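PDB 6LKK: ABC transporter, solute-binding protein from Staphylococcus aureus, which binds glucose 6-phosphate in a cleft of a periplasmic-binding-protein fold and serves as the sugar-phosphate sensor of a two-component signalling system. Local coordinates for residues T4-Y9 / S49-V54; E68-Y73 / A219-A224; V202-P207 / D264-N269. One frame throughout, in Å; residues are numbered along the deposited sequence.

Contact 1 of 3, residues T4-Y9 / S49-V54; sequences TVYSPY and SERGDV. With G6P (6-O-phosphono-alpha-D-glucopyranose), chain B.
Thr4 O takes two backbone N-H groups from the end of the loop and the start of strand 54-56: a nearly straight bond from Asp53 N at 2.9 Å, lying in the carbonyl plane, and a weak one from Val54 N. Two residues on, Tyr6 N returns a bond to Val54 O at 2.8 Å, almost along the C=O axis. This makes Val5 and Val54 a parallel bridge pair, with their isopropyl groups on the same face of the sheet. The side chain of Tyr6, CG anti to its carbonyl carbon (chi1 -54°), runs alongside the loop to its phenol oxygen. There OH accepts the Gly52 N-H at 2.8 Å and 171°, and a second hydrogen bond joins it to Glu46. The ring passes close to Gly52, with CE1 3.6 Å from Gly52 CA, and Thr4 CB packs against the same CA. Beyond the strand, Ser7 OG accepts from Tyr9 N in an ST turn, and Pro8 and Tyr9 border the sugar phosphate, Tyr9 CD1 standing 3.2 Å from G6P O4. Because Tyr6 OH accepts from Gly52 N, its own proton is left for the Glu46 carboxylate, probably its acceptor.

Contact 2 of 3, residues E68-Y73 / A219-A224; sequences EDFVPY and ALVKNA
Lys222 N and Val71 N make the two backbone bonds of this short antiparallel pairing, in which the short, weakly bonded strand 70-71 runs along the end of strand 213-221 in the mixed sheet of the periplasmic-binding-protein fold. Lys222 N reaches Asp69 O at 2.8 Å and Val71 N reaches Leu220 O at 2.9 Å, each donor standing above the carbonyl plane of its acceptor. Between them Phe70 and Val221 form a non-hydrogen-bonded pair, CA to CA 4.4 Å, whose side chains diverge. Farther along, a water bridges the strands, donating to Val71 O and accepting from Leu220 N. Phe70 turns CG anti to its carbonyl carbon, which brings CD2 and CE2 against the methyl of Ala219, with CD2 to CB at 3.6 Å, and CE2 near Val221 CG2. Leu40 and Phe55 also touch this buried ring. Val71 and Leu220 share one face of the sheet, CB to CB 4.2 Å. Leu220 CD1 also crosses obliquely against CG and CD2 of Tyr73, and helix 230-237 packs here through Arg230. Asp69, facing away, is held by His44 and by a salt bridge to Arg51. Lys222 leaves its backbone extended and bends at chi3 (-74°), so that NZ lands on an in-plane lone pair of Glu68 O, 2.9 Å away.

Contact 3 of 3, residues V202-P207 / D264-N269; sequences VSIVYP and DQSIEN
This is a side-chain contact between an edge of the sheet and a loop: strand 202-205, with the residues just after it, meets the turn-bearing segment 264-269 that lies between strand 253-254 and helix 286-293. The backbones stay well apart, the nearest CA pair being Ile204 and Ser266 at 7.0 Å, and side chains span the distance. Tyr206 does most of the work. With CG anti to its carbonyl carbon, it extends its ring toward the loop, and OH accepts the Glu268 N-H at 3.1 Å and 162°. Tyr206 OH is also hydrogen-bonded to Glu189 of helix 189-197. Glu268 CB lies over one face of the same ring, 4.0 Å from the ring centroid in a CH-pi contact, while CG presses near the rim, 3.2 Å from Tyr206 CE1, which is tight. A bend at chi2 (-74°) leads the carboxylate away from the strand, its plane turned 78° from that of the ring. Ser266 O lies at the edge of the ring, close to its plane. Two residues earlier, within the strand, Ile204 CD1 meets Ile267 CD1 at 3.8 Å, the two chains crossing obliquely, with Ala192 and Arg193 of helix 189-197 packing nearby. Beside them a water accepts from Ile204 N and is hydrogen-bonded to Ser266 OG, so the strand's amide is satisfied through solvent. The loop takes its shape from a type II' turn, Asp264 to Ile267, with Gln265 at positive phi. Since Tyr206 OH accepts from Glu268 N, its own proton is probably directed to the Glu189 carboxylate, and one phenol thereby ties loop, strand end and helix 189-197 together.

In the fold
Contacts 1 and 2 adjoin, their centres about 11 Å apart, on the same side of the chain's centre, and both concern the sheet around strands 2-7, 54-56 and 213-221. Asn223 ND2 joins them, probably bonding to Gly52 O and Asp53 OD1. Contact 3 reaches the same sheet on the opposite side of the centre, about 31 Å from contact 1 and about 36 Å from contact 2, centre to centre. Contact 1 is buried and contacts 2 and 3 only partly so. The first two are built on strand pairing, parallel in one and antiparallel in the other, whereas contact 3 relies on side chains meeting a loop. Only contact 1 includes ligand-pocket residues.

Contact 1 of 3, residues T4-Y9 / S49-V54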
loop_
_atom_site.group_PDB
_atom_site.type_symbol
_atom_site.label_atom_id
_atom_site.label_comp_id
_atom_site.label_asym_id
_atom_site.label_seq_id
_atom_site.Cartn_x
_atom_site.Cartn_y
_atom_site.Cartn_z
ATOM N N THR A 4 7.429 -18.528 5.607
ATOM C CA THR A 4 6.185 -18.026 5.039
ATOM C C THR A 4 6.057 -16.530 5.298
ATOM O O THR A 4 6.199 -16.073 6.437
ATOM C CB THR A 4 4.984 -18.771 5.622
ATOM O OG1 THR A 4 5.067 -20.156 5.263
ATOM C CG2 THR A 4 3.674 -18.196 5.094
ATOM N N VAL A 5 5.778 -15.780 4.235
ATOM C CA VAL A 5 5.582 -14.337 4.295
ATOM C C VAL A 5 4.118 -14.046 3.993
ATOM O O VAL A 5 3.580 -14.530 2.990
ATOM C CB VAL A 5 6.502 -13.610 3.295
ATOM C CG1 VAL A 5 6.237 -12.105 3.292
ATOM C CG2 VAL A 5 7.968 -13.898 3.603
ATOM N N TYR A 6 3.473 -13.267 4.860
ATOM C CA TYR A 6 2.167 -12.692 4.554
ATOM C C TYR A 6 2.385 -11.363 3.845
ATOM O O TYR A 6 3.185 -10.542 4.301
ATOM C CB TYR A 6 1.339 -12.446 5.816
ATOM C CG TYR A 6 1.138 -13.624 6.742
ATOM C CD1 TYR A 6 2.090 -13.951 7.698
ATOM C CD2 TYR A 6 -0.028 -14.376 6.697
ATOM C CE1 TYR A 6 1.899 -15.016 8.565
ATOM C CE2 TYR A 6 -0.228 -15.442 7.558
ATOM C CZ TYR A 6 0.739 -15.755 8.488
ATOM O OH TYR A 6 0.544 -16.812 9.347
ATOM N N SER A 7 1.676 -11.142 2.738
ATOM C CA SER A 7 1.836 -9.854 2.072
ATOM C C SER A 7 0.644 -9.480 1.201
ATOM O O SER A 7 0.183 -10.297 0.394
ATOM C CB SER A 7 3.096 -9.851 1.209
ATOM O OG SER A 7 3.255 -8.590 0.584
ATOM N N PRO A 8 0.126 -8.252 1.321
ATOM C CA PRO A 8 -0.866 -7.772 0.348
ATOM C C PRO A 8 -0.267 -7.317 -0.970
ATOM O O PRO A 8 -1.029 -6.984 -1.890
ATOM C CB PRO A 8 -1.525 -6.597 1.082
ATOM C CG PRO A 8 -0.442 -6.075 1.956
ATOM C CD PRO A 8 0.319 -7.287 2.418
ATOM N N TYR A 9 1.059 -7.271 -1.094
ATOM C CA TYR A 9 1.673 -6.890 -2.356
ATOM C C TYR A 9 1.301 -7.883 -3.449
ATOM O O TYR A 9 1.029 -9.057 -3.189
ATOM C CB TYR A 9 3.198 -6.840 -2.245
ATOM C CG TYR A 9 3.755 -5.685 -1.447
ATOM C CD1 TYR A 9 3.498 -4.374 -1.814
ATOM C CD2 TYR A 9 4.576 -5.910 -0.352
ATOM C CE1 TYR A 9 4.017 -3.316 -1.091
ATOM C CE2 TYR A 9 5.101 -4.862 0.373
ATOM C CZ TYR A 9 4.821 -3.569 0.002
ATOM O OH TYR A 9 5.344 -2.522 0.723
ATOM N N SER A 49 0.899 -22.466 16.128
ATOM C CA SER A 49 1.960 -23.327 15.612
ATOM C C SER A 49 2.008 -23.392 14.087
ATOM O O SER A 49 2.999 -23.890 13.540
ATOM C CB SER A 49 1.798 -24.744 16.167
ATOM O OG SER A 49 0.586 -25.329 15.723
ATOM N N GLU A 50 0.973 -22.920 13.392
ATOM C CA GLU A 50 0.925 -22.967 11.937
ATOM C C GLU A 50 1.344 -21.658 11.280
ATOM O O GLU A 50 1.565 -21.637 10.065
ATOM C CB GLU A 50 -0.492 -23.320 11.470
ATOM C CG GLU A 50 -0.913 -24.750 11.766
ATOM C CD GLU A 50 -2.421 -24.908 11.832
ATOM O OE1 GLU A 50 -3.135 -24.045 11.271
ATOM O OE2 GLU A 50 -2.893 -25.886 12.453
ATOM N N ARG A 51 1.467 -20.580 12.048
ATOM C CA ARG A 51 1.629 -19.253 11.476
ATOM C C ARG A 51 2.927 -19.130 10.688
ATOM O O ARG A 51 3.903 -19.850 10.914
ATOM C CB ARG A 51 1.614 -18.196 12.576
ATOM C CG ARG A 51 0.255 -17.953 13.180
ATOM C CD ARG A 51 0.347 -16.921 14.279
ATOM N NE ARG A 51 -0.955 -16.620 14.858
ATOM C CZ ARG A 51 -1.150 -15.750 15.840
ATOM N NH1 ARG A 51 -0.125 -15.087 16.360
ATOM N NH2 ARG A 51 -2.373 -15.542 16.305
ATOM N N GLY A 52 2.921 -18.186 9.751
ATOM C CA GLY A 52 4.123 -17.782 9.063
ATOM C C GLY A 52 4.979 -16.886 9.937
ATOM O O GLY A 52 4.728 -16.694 11.128
ATOM N N ASP A 53 5.998 -16.307 9.313
ATOM C CA ASP A 53 7.084 -15.675 10.048
ATOM C C ASP A 53 7.197 -14.175 9.849
ATOM O O ASP A 53 7.631 -13.485 10.773
ATOM C CB ASP A 53 8.416 -16.326 9.657
ATOM C CG ASP A 53 8.572 -17.715 10.242
ATOM O OD1 ASP A 53 8.822 -17.816 11.461
ATOM O OD2 ASP A 53 8.420 -18.699 9.491
ATOM N N VAL A 54 6.831 -13.648 8.682
ATOM C CA VAL A 54 7.022 -12.234 8.376
ATOM C C VAL A 54 5.778 -11.707 7.677
ATOM O O VAL A 54 5.172 -12.396 6.852
ATOM C CB VAL A 54 8.276 -12.007 7.504
ATOM C CG1 VAL A 54 8.400 -10.543 7.097
ATOM C CG2 VAL A 54 9.526 -12.450 8.249
HETATM C C1 G6P B . -1.620 -0.421 -0.096
HETATM C C2 G6P B . -0.155 -0.542 0.393
HETATM C C3 G6P B . 0.586 -1.705 -0.154
HETATM C C4 G6P B . -0.286 -2.872 -0.293
HETATM C C5 G6P B . -1.326 -2.591 -1.372
HETATM C C6 G6P B . -2.326 -3.702 -1.438
HETATM O O1 G6P B . -1.855 0.864 -0.589
HETATM O O2 G6P B . 0.572 0.655 0.067
HETATM O O3 G6P B . 1.699 -2.041 0.783
HETATM O O4 G6P B . 0.485 -4.032 -0.691
HETATM O O5 G6P B . -2.077 -1.343 -1.138
HETATM O O6 G6P B . -2.938 -3.836 -0.175
HETATM P P G6P B . -4.624 -3.885 -0.065
HETATM O O1P G6P B . -4.986 -4.159 1.384
HETATM O O2P G6P B . -5.178 -5.006 -0.965
HETATM O O3P G6P B . -5.185 -2.575 -0.482
#

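Contact 2 of 3, residues E68-Y73 / A219-A224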
loop_
_atom_site.group_PDB
_atom_site.type_symbol
_atom_site.label_atom_id
_atom_site.label_comp_id
_atom_site.label_asym_id
_atom_site.label_seq_id
_atom_site.Cartn_x
_atom_site.Cartn_y
_atom_site.Cartn_z
ATOM N N GLU A 68 -0.557 -8.341 19.869
ATOM C CA GLU A 68 -0.120 -9.583 20.499
ATOM C C GLU A 68 0.279 -10.641 19.479
ATOM O O GLU A 68 0.952 -11.612 19.840
ATOM C CB GLU A 68 -1.224 -10.131 21.408
ATOM C CG GLU A 68 -2.550 -10.427 20.706
ATOM C CD GLU A 68 -3.511 -9.250 20.728
ATOM O OE1 GLU A 68 -3.047 -8.097 20.851
ATOM O OE2 GLU A 68 -4.734 -9.481 20.627
ATOM N N ASP A 69 -0.121 -10.479 18.218
ATOM C CA ASP A 69 0.221 -11.434 17.173
ATOM C C ASP A 69 1.596 -11.190 16.567
ATOM O O ASP A 69 1.969 -11.898 15.626
ATOM C CB ASP A 69 -0.833 -11.393 16.064
ATOM C CG ASP A 69 -2.183 -11.901 16.526
ATOM O OD1 ASP A 69 -2.229 -12.648 17.526
ATOM O OD2 ASP A 69 -3.196 -11.556 15.884
ATOM N N PHE A 70 2.353 -10.225 17.079
ATOM C CA PHE A 70 3.635 -9.857 16.500
ATOM C C PHE A 70 4.678 -9.715 17.597
ATOM O O PHE A 70 4.356 -9.595 18.782
ATOM C CB PHE A 70 3.519 -8.556 15.697
ATOM C CG PHE A 70 2.582 -8.655 14.531
ATOM C CD1 PHE A 70 1.227 -8.420 14.690
ATOM C CD2 PHE A 70 3.054 -9.004 13.279
ATOM C CE1 PHE A 70 0.361 -8.525 13.617
ATOM C CE2 PHE A 70 2.193 -9.110 12.204
ATOM C CZ PHE A 70 0.848 -8.869 12.374
ATOM N N VAL A 71 5.935 -9.735 17.182
ATOM C CA VAL A 71 7.080 -9.654 18.085
ATOM C C VAL A 71 7.630 -8.240 18.040
ATOM O O VAL A 71 7.823 -7.700 16.933
ATOM C CB VAL A 71 8.168 -10.675 17.705
ATOM C CG1 VAL A 71 9.372 -10.555 18.635
ATOM C CG2 VAL A 71 7.606 -12.090 17.730
ATOM N N PRO A 72 7.899 -7.594 19.175
ATOM C CA PRO A 72 8.511 -6.259 19.144
ATOM C C PRO A 72 9.911 -6.330 18.552
ATOM O O PRO A 72 10.813 -6.938 19.133
ATOM C CB PRO A 72 8.539 -5.834 20.617
ATOM C CG PRO A 72 7.591 -6.744 21.312
ATOM C CD PRO A 72 7.630 -8.030 20.561
ATOM N N TYR A 73 10.088 -5.705 17.390
ATOM C CA TYR A 73 11.367 -5.740 16.699
ATOM C C TYR A 73 11.413 -4.687 15.606
ATOM O O TYR A 73 10.453 -4.526 14.846
ATOM C CB TYR A 73 11.617 -7.124 16.099
ATOM C CG TYR A 73 12.936 -7.244 15.373
ATOM C CD1 TYR A 73 14.122 -7.422 16.074
ATOM C CD2 TYR A 73 12.999 -7.181 13.988
ATOM C CE1 TYR A 73 15.330 -7.534 15.418
ATOM C CE2 TYR A 73 14.206 -7.293 13.321
ATOM C CZ TYR A 73 15.368 -7.471 14.042
ATOM O OH TYR A 73 16.578 -7.585 13.394
ATOM N N ALA A 219 6.898 -6.663 9.695
ATOM C CA ALA A 219 6.771 -7.094 11.079
ATOM C C ALA A 219 7.050 -8.587 11.192
ATOM O O ALA A 219 6.785 -9.359 10.265
ATOM C CB ALA A 219 5.376 -6.790 11.637
ATOM N N LEU A 220 7.594 -8.981 12.343
ATOM C CA LEU A 220 7.788 -10.384 12.681
ATOM C C LEU A 220 6.531 -10.924 13.355
ATOM O O LEU A 220 6.008 -10.311 14.291
ATOM C CB LEU A 220 8.998 -10.557 13.603
ATOM C CG LEU A 220 10.369 -10.126 13.073
ATOM C CD1 LEU A 220 11.453 -10.485 14.076
ATOM C CD2 LEU A 220 10.670 -10.760 11.725
ATOM N N VAL A 221 6.056 -12.070 12.878
ATOM C CA VAL A 221 4.827 -12.680 13.371
ATOM C C VAL A 221 5.148 -13.569 14.563
ATOM O O VAL A 221 6.104 -14.354 14.534
ATOM C CB VAL A 221 4.138 -13.483 12.253
ATOM C CG1 VAL A 221 2.903 -14.207 12.781
ATOM C CG2 VAL A 221 3.765 -12.568 11.099
ATOM N N LYS A 222 4.338 -13.461 15.612
ATOM C CA LYS A 222 4.519 -14.293 16.794
ATOM C C LYS A 222 4.020 -15.701 16.496
ATOM O O LYS A 222 2.844 -15.892 16.166
ATOM C CB LYS A 222 3.780 -13.700 17.991
ATOM C CG LYS A 222 4.069 -14.430 19.293
ATOM C CD LYS A 222 3.280 -13.863 20.461
ATOM C CE LYS A 222 3.841 -12.527 20.922
ATOM N NZ LYS A 222 2.969 -11.880 21.939
ATOM N N ASN A 223 4.911 -16.684 16.604
ATOM C CA ASN A 223 4.565 -18.068 16.322
ATOM C C ASN A 223 5.372 -18.969 17.247
ATOM O O ASN A 223 6.211 -18.507 18.026
ATOM C CB ASN A 223 4.802 -18.406 14.847
ATOM C CG ASN A 223 6.231 -18.149 14.409
ATOM O OD1 ASN A 223 7.142 -18.072 15.229
ATOM N ND2 ASN A 223 6.431 -18.015 13.102
ATOM N N ALA A 224 5.109 -20.273 17.156
ATOM C CA ALA A 224 5.718 -21.219 18.086
ATOM C C ALA A 224 7.183 -21.462 17.757
ATOM O O ALA A 224 8.028 -21.493 18.660
ATOM C CB ALA A 224 4.944 -22.539 18.074
HETATM O O HOH W 1 8.353 -7.177 14.349
#

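Contact 3 of 3, residues V202-P207 / D264-N269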
loop_
_atom_site.group_PDB
_atom_site.type_symbol
_atom_site.label_atom_id
_atom_site.label_comp_id
_atom_site.label_asym_id
_atom_site.label_seq_id
_atom_site.Cartn_x
_atom_site.Cartn_y
_atom_site.Cartn_z
ATOM N N VAL A 202 -3.923 3.724 -19.230
ATOM C CA VAL A 202 -4.021 4.097 -17.823
ATOM C C VAL A 202 -3.233 5.380 -17.602
ATOM O O VAL A 202 -2.050 5.459 -17.959
ATOM C CB VAL A 202 -3.495 2.976 -16.906
ATOM C CG1 VAL A 202 -3.342 3.467 -15.464
ATOM C CG2 VAL A 202 -4.426 1.775 -16.949
ATOM N N SER A 203 -3.887 6.374 -17.007
ATOM C CA SER A 203 -3.236 7.590 -16.541
ATOM C C SER A 203 -3.198 7.589 -15.019
ATOM O O SER A 203 -4.171 7.202 -14.362
ATOM C CB SER A 203 -3.964 8.841 -17.040
ATOM O OG SER A 203 -3.812 8.999 -18.439
ATOM N N ILE A 204 -2.074 8.032 -14.464
ATOM C CA ILE A 204 -1.867 8.077 -13.021
ATOM C C ILE A 204 -2.047 9.519 -12.570
ATOM O O ILE A 204 -1.387 10.429 -13.088
ATOM C CB ILE A 204 -0.480 7.537 -12.643
ATOM C CG1 ILE A 204 -0.329 6.099 -13.159
ATOM C CG2 ILE A 204 -0.276 7.589 -11.134
ATOM C CD1 ILE A 204 1.067 5.530 -13.037
ATOM N N VAL A 205 -2.952 9.730 -11.617
ATOM C CA VAL A 205 -3.303 11.061 -11.133
ATOM C C VAL A 205 -3.023 11.119 -9.639
ATOM O O VAL A 205 -3.543 10.302 -8.866
ATOM C CB VAL A 205 -4.771 11.407 -11.430
ATOM C CG1 VAL A 205 -5.164 12.726 -10.767
ATOM C CG2 VAL A 205 -5.003 11.481 -12.930
ATOM N N TYR A 206 -2.209 12.089 -9.234
ATOM C CA TYR A 206 -1.972 12.360 -7.829
ATOM C C TYR A 206 -2.926 13.465 -7.398
ATOM O O TYR A 206 -2.735 14.623 -7.801
ATOM C CB TYR A 206 -0.521 12.776 -7.605
ATOM C CG TYR A 206 0.470 11.720 -8.053
ATOM C CD1 TYR A 206 0.921 11.667 -9.368
ATOM C CD2 TYR A 206 0.940 10.762 -7.163
ATOM C CE1 TYR A 206 1.817 10.692 -9.781
ATOM C CE2 TYR A 206 1.835 9.785 -7.569
ATOM C CZ TYR A 206 2.272 9.758 -8.877
ATOM O OH TYR A 206 3.167 8.794 -9.288
ATOM N N PRO A 207 -3.961 13.170 -6.609
ATOM C CA PRO A 207 -5.035 14.156 -6.407
ATOM C C PRO A 207 -4.519 15.475 -5.849
ATOM O O PRO A 207 -3.800 15.511 -4.847
ATOM C CB PRO A 207 -5.989 13.458 -5.426
ATOM C CG PRO A 207 -5.280 12.241 -4.934
ATOM C CD PRO A 207 -4.246 11.889 -5.944
ATOM N N ASP A 264 10.516 7.401 -13.260
ATOM C CA ASP A 264 10.510 7.429 -14.717
ATOM C C ASP A 264 9.120 7.741 -15.255
ATOM O O ASP A 264 8.104 7.307 -14.702
ATOM C CB ASP A 264 10.983 6.085 -15.277
ATOM C CG ASP A 264 12.468 5.867 -15.096
ATOM O OD1 ASP A 264 13.153 6.797 -14.623
ATOM O OD2 ASP A 264 12.948 4.762 -15.429
ATOM N N GLN A 265 9.084 8.499 -16.347
ATOM C CA GLN A 265 7.859 8.734 -17.121
ATOM C C GLN A 265 6.840 9.411 -16.205
ATOM O O GLN A 265 7.192 10.396 -15.536
ATOM C CB GLN A 265 7.424 7.417 -17.744
ATOM C CG GLN A 265 8.441 6.850 -18.727
ATOM C CD GLN A 265 8.007 5.527 -19.323
ATOM O OE1 GLN A 265 7.979 4.504 -18.639
ATOM N NE2 GLN A 265 7.663 5.542 -20.605
ATOM N N SER A 266 5.593 8.939 -16.138
ATOM C CA SER A 266 4.540 9.686 -15.460
ATOM C C SER A 266 4.535 9.492 -13.949
ATOM O O SER A 266 3.745 10.151 -13.264
ATOM C CB SER A 266 3.170 9.295 -16.024
ATOM O OG SER A 266 2.766 8.024 -15.549
ATOM N N ILE A 267 5.379 8.610 -13.410
ATOM C CA ILE A 267 5.534 8.527 -11.964
ATOM C C ILE A 267 6.120 9.842 -11.471
ATOM O O ILE A 267 6.991 10.437 -12.120
ATOM C CB ILE A 267 6.430 7.337 -11.577
ATOM C CG1 ILE A 267 5.883 6.023 -12.153
ATOM C CG2 ILE A 267 6.574 7.241 -10.061
ATOM C CD1 ILE A 267 4.571 5.569 -11.555
ATOM N N GLU A 268 5.645 10.313 -10.322
ATOM C CA GLU A 268 6.089 11.586 -9.772
ATOM C C GLU A 268 7.000 11.369 -8.572
ATOM O O GLU A 268 6.779 10.464 -7.759
ATOM C CB GLU A 268 4.898 12.457 -9.361
ATOM C CG GLU A 268 4.013 12.894 -10.523
ATOM C CD GLU A 268 4.634 13.984 -11.384
ATOM O OE1 GLU A 268 5.746 14.454 -11.065
ATOM O OE2 GLU A 268 3.998 14.375 -12.386
ATOM N N ASN A 269 8.030 12.207 -8.482
ATOM C CA ASN A 269 8.845 12.313 -7.284
ATOM C C ASN A 269 8.010 12.893 -6.147
ATOM O O ASN A 269 7.084 13.677 -6.371
ATOM C CB ASN A 269 10.059 13.201 -7.561
ATOM C CG ASN A 269 11.022 13.269 -6.395
ATOM O OD1 ASN A 269 10.783 13.974 -5.415
ATOM N ND2 ASN A 269 12.135 12.555 -6.508
HETATM O O HOH W 2 0.088 8.489 -16.234
#